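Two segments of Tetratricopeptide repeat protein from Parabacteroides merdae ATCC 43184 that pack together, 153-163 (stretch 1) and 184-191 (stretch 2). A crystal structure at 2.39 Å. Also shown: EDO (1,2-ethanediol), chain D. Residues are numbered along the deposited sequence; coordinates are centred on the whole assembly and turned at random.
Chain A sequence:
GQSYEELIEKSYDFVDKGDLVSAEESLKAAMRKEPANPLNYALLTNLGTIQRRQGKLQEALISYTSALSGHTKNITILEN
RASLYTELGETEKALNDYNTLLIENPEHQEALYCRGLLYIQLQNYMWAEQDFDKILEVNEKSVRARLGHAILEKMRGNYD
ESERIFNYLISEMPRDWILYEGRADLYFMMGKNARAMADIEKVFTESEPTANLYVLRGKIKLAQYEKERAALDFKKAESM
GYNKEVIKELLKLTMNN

Stretch 1 (153-163) EKMRGNYDESE
Stretch 2 (184-191) ADLYFMMG

What fills the apolar centre? Leu-186 (chi1 t, chi2 p) sits as a knob in a hole formed by Lys-154, Tyr-159, Ser-162 and Glu-163. Its CD1 lies 3.6 Å from CD1 of Tyr-159, at the ring edge, and 3.6 Å from OG of Ser-162, while its CD2 packs 3.7 Å from CB of Glu-163.

How do the selenomethionines extend this core? Met-190 (m, t, p) brings CG to 3.5 Å from CG of Tyr-159, whose chi1 is m and chi2 -58°; its SE stands 5.4 Å from the centroid of the Tyr-159 ring, obliquely. Met-189 (m, t, p) points toward stretch 1 and places SE 3.6 Å from CD of Lys-154 and 4.2 Å from SE of Met-155 (m, m, m), so the aliphatic part of the lysine shares in the apolar packing.

What backbone holds these side chains in register? Helices 159-163 and 184-189 run nearly antiparallel, at 162°, with axes approaching to 10.5 Å. CA of Lys-154 lies 6.3 Å from CA of Leu-186, and CA of Tyr-159 7.0 Å from CA of Met-190. An earlier helix ends in a Schellman motif at Gly-157 (phi/psi 92/10), and Asn-158 (-94/67) leads into helix 159-163. Gly-191 (87/7) forms a second Schellman motif after Met-190 (-90/-11).

Which polar groups close the edge? Lys-154 (t, t, p, t) extends NZ to 2.7 Å from OD2 of Asp-185 (chi1 t), a salt bridge joining opposite charges. Tyr-187 (chi1 m) donates from OH to OE2 of Glu-163 (t, t), 2.8 Å away. Finally, a water lies 2.8 Å from OH of Tyr-159 and donates a weak bond to O of Met-189 at 3.3 Å, linking the stretches where those two atoms stand 3.9 Å apart.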

# COMPACT_ATOMS: atom_id res chain seq x y z
N GLU A 153 9.78 -2.16 -14.73
CA GLU A 153 10.86 -1.92 -15.69
C GLU A 153 12.04 -1.27 -15.05
O GLU A 153 13.17 -1.68 -15.32
CB GLU A 153 10.37 -1.10 -16.89
CG GLU A 153 9.45 -1.87 -17.83
CD GLU A 153 9.90 -3.19 -18.43
OE1 GLU A 153 11.02 -3.66 -18.15
OE2 GLU A 153 9.10 -3.76 -19.21
N LYS A 154 11.80 -0.29 -14.18
CA LYS A 154 12.83 0.37 -13.39
C LYS A 154 13.57 -0.69 -12.50
O LYS A 154 14.79 -0.76 -12.52
CB LYS A 154 12.18 1.45 -12.51
CG LYS A 154 13.10 1.97 -11.40
CD LYS A 154 12.40 2.94 -10.46
CE LYS A 154 11.75 2.24 -9.30
NZ LYS A 154 10.92 3.20 -8.55
N MSE A 155 12.82 -1.53 -11.76
CA MSE A 155 13.44 -2.54 -10.88
C MSE A 155 14.23 -3.62 -11.66
O MSE A 155 15.19 -4.19 -11.12
CB MSE A 155 12.39 -3.19 -9.99
CG MSE A 155 11.69 -2.20 -9.04
SE MSE A 155 12.84 -1.08 -7.91
CE MSE A 155 14.12 -2.48 -7.24
N ARG A 156 13.82 -3.90 -12.91
CA ARG A 156 14.46 -4.82 -13.85
C ARG A 156 15.75 -4.24 -14.47
O ARG A 156 16.53 -4.98 -15.08
CB ARG A 156 13.50 -5.07 -15.01
CG ARG A 156 12.59 -6.19 -14.82
CD ARG A 156 12.49 -6.92 -16.11
NE ARG A 156 11.42 -6.41 -16.94
CZ ARG A 156 10.35 -7.11 -17.26
NH1 ARG A 156 10.20 -8.35 -16.82
NH2 ARG A 156 9.41 -6.57 -18.04
N GLY A 157 15.90 -2.93 -14.40
CA GLY A 157 17.01 -2.22 -15.03
C GLY A 157 16.70 -1.74 -16.44
O GLY A 157 17.62 -1.30 -17.13
N ASN A 158 15.42 -1.83 -16.90
CA ASN A 158 15.05 -1.34 -18.25
C ASN A 158 14.57 0.08 -18.10
O ASN A 158 13.39 0.38 -18.29
CB ASN A 158 14.01 -2.24 -18.98
CG ASN A 158 14.46 -3.66 -19.21
OD1 ASN A 158 15.66 -3.99 -19.20
ND2 ASN A 158 13.49 -4.55 -19.40
N TYR A 159 15.51 0.95 -17.73
CA TYR A 159 15.34 2.36 -17.40
C TYR A 159 14.70 3.17 -18.50
O TYR A 159 13.85 4.00 -18.21
CB TYR A 159 16.68 2.97 -16.98
CG TYR A 159 17.28 2.30 -15.76
CD1 TYR A 159 16.57 2.24 -14.56
CD2 TYR A 159 18.54 1.70 -15.81
CE1 TYR A 159 17.09 1.58 -13.44
CE2 TYR A 159 19.09 1.07 -14.68
CZ TYR A 159 18.35 1.01 -13.50
OH TYR A 159 18.84 0.36 -12.39
N ASP A 160 15.03 2.89 -19.76
CA ASP A 160 14.48 3.60 -20.91
C ASP A 160 13.02 3.27 -21.11
O ASP A 160 12.24 4.14 -21.52
CB ASP A 160 15.27 3.29 -22.18
CG ASP A 160 16.68 3.85 -22.21
OD1 ASP A 160 16.93 4.89 -21.53
OD2 ASP A 160 17.53 3.28 -22.94
N GLU A 161 12.65 2.01 -20.84
CA GLU A 161 11.25 1.60 -20.98
C GLU A 161 10.45 2.27 -19.86
O GLU A 161 9.41 2.90 -20.12
CB GLU A 161 11.13 0.05 -20.98
CG GLU A 161 9.74 -0.50 -21.34
CD GLU A 161 8.92 0.08 -22.48
OE1 GLU A 161 9.42 0.97 -23.22
OE2 GLU A 161 7.74 -0.33 -22.61
N SER A 162 11.00 2.23 -18.64
CA SER A 162 10.40 2.85 -17.49
C SER A 162 10.19 4.35 -17.72
O SER A 162 9.12 4.89 -17.41
CB SER A 162 11.30 2.61 -16.27
OG SER A 162 10.66 3.11 -15.12
N GLU A 163 11.21 5.02 -18.28
CA GLU A 163 11.17 6.45 -18.54
C GLU A 163 10.12 6.77 -19.59
O GLU A 163 9.40 7.75 -19.45
CB GLU A 163 12.55 6.96 -18.97
CG GLU A 163 12.57 8.47 -19.17
CD GLU A 163 13.80 9.06 -19.83
OE1 GLU A 163 14.49 8.37 -20.61
OE2 GLU A 163 14.04 10.26 -19.59
N ALA A 184 11.16 10.77 -10.64
CA ALA A 184 12.36 11.23 -9.94
C ALA A 184 13.15 10.04 -9.37
O ALA A 184 14.37 10.00 -9.50
CB ALA A 184 12.01 12.21 -8.82
N ASP A 185 12.45 9.05 -8.80
CA ASP A 185 13.06 7.86 -8.22
C ASP A 185 13.77 7.07 -9.30
O ASP A 185 14.85 6.52 -9.05
CB ASP A 185 12.04 6.99 -7.47
CG ASP A 185 12.70 5.92 -6.61
OD1 ASP A 185 13.43 6.28 -5.67
OD2 ASP A 185 12.52 4.71 -6.93
N LEU A 186 13.17 7.01 -10.50
CA LEU A 186 13.77 6.34 -11.65
C LEU A 186 15.05 7.05 -12.06
O LEU A 186 16.07 6.40 -12.29
CB LEU A 186 12.80 6.29 -12.85
CG LEU A 186 13.45 6.00 -14.20
CD1 LEU A 186 13.88 4.55 -14.32
CD2 LEU A 186 12.51 6.32 -15.29
N TYR A 187 15.01 8.40 -12.12
CA TYR A 187 16.18 9.19 -12.50
C TYR A 187 17.31 9.01 -11.49
O TYR A 187 18.47 8.86 -11.89
CB TYR A 187 15.81 10.65 -12.69
CG TYR A 187 15.01 10.93 -13.95
CD1 TYR A 187 15.28 10.25 -15.13
CD2 TYR A 187 14.06 11.95 -13.98
CE1 TYR A 187 14.59 10.53 -16.31
CE2 TYR A 187 13.36 12.25 -15.16
CZ TYR A 187 13.62 11.53 -16.32
OH TYR A 187 12.94 11.82 -17.48
N PHE A 188 16.98 8.93 -10.19
CA PHE A 188 18.00 8.72 -9.17
C PHE A 188 18.63 7.35 -9.36
O PHE A 188 19.85 7.25 -9.38
CB PHE A 188 17.43 8.87 -7.77
CG PHE A 188 18.38 8.47 -6.66
CD1 PHE A 188 19.38 9.33 -6.24
CD2 PHE A 188 18.21 7.27 -5.98
CE1 PHE A 188 20.22 8.99 -5.18
CE2 PHE A 188 19.07 6.91 -4.95
CZ PHE A 188 20.07 7.78 -4.55
N MSE A 189 17.80 6.29 -9.56
CA MSE A 189 18.33 4.95 -9.78
C MSE A 189 19.16 4.85 -11.06
O MSE A 189 19.91 3.89 -11.23
CB MSE A 189 17.22 3.92 -9.82
CG MSE A 189 16.62 3.65 -8.46
SE MSE A 189 15.32 2.21 -8.54
CE MSE A 189 16.58 0.65 -8.99
N MSE A 190 19.00 5.82 -11.96
CA MSE A 190 19.71 5.87 -13.23
C MSE A 190 21.04 6.63 -13.13
O MSE A 190 21.79 6.64 -14.11
CB MSE A 190 18.83 6.58 -14.30
CG MSE A 190 17.77 5.70 -14.89
SE MSE A 190 16.74 6.70 -16.19
CE MSE A 190 17.98 6.51 -17.74
N GLY A 191 21.27 7.31 -11.99
CA GLY A 191 22.44 8.14 -11.73
C GLY A 191 22.25 9.56 -12.23
O GLY A 191 23.19 10.36 -12.22
C1 EDO D . 8.47 2.51 -5.98
O1 EDO D . 9.21 1.36 -6.38
C2 EDO D . 6.94 2.34 -6.25
O2 EDO D . 6.35 1.28 -5.50
O HOH W 1 21.56 1.18 -12.28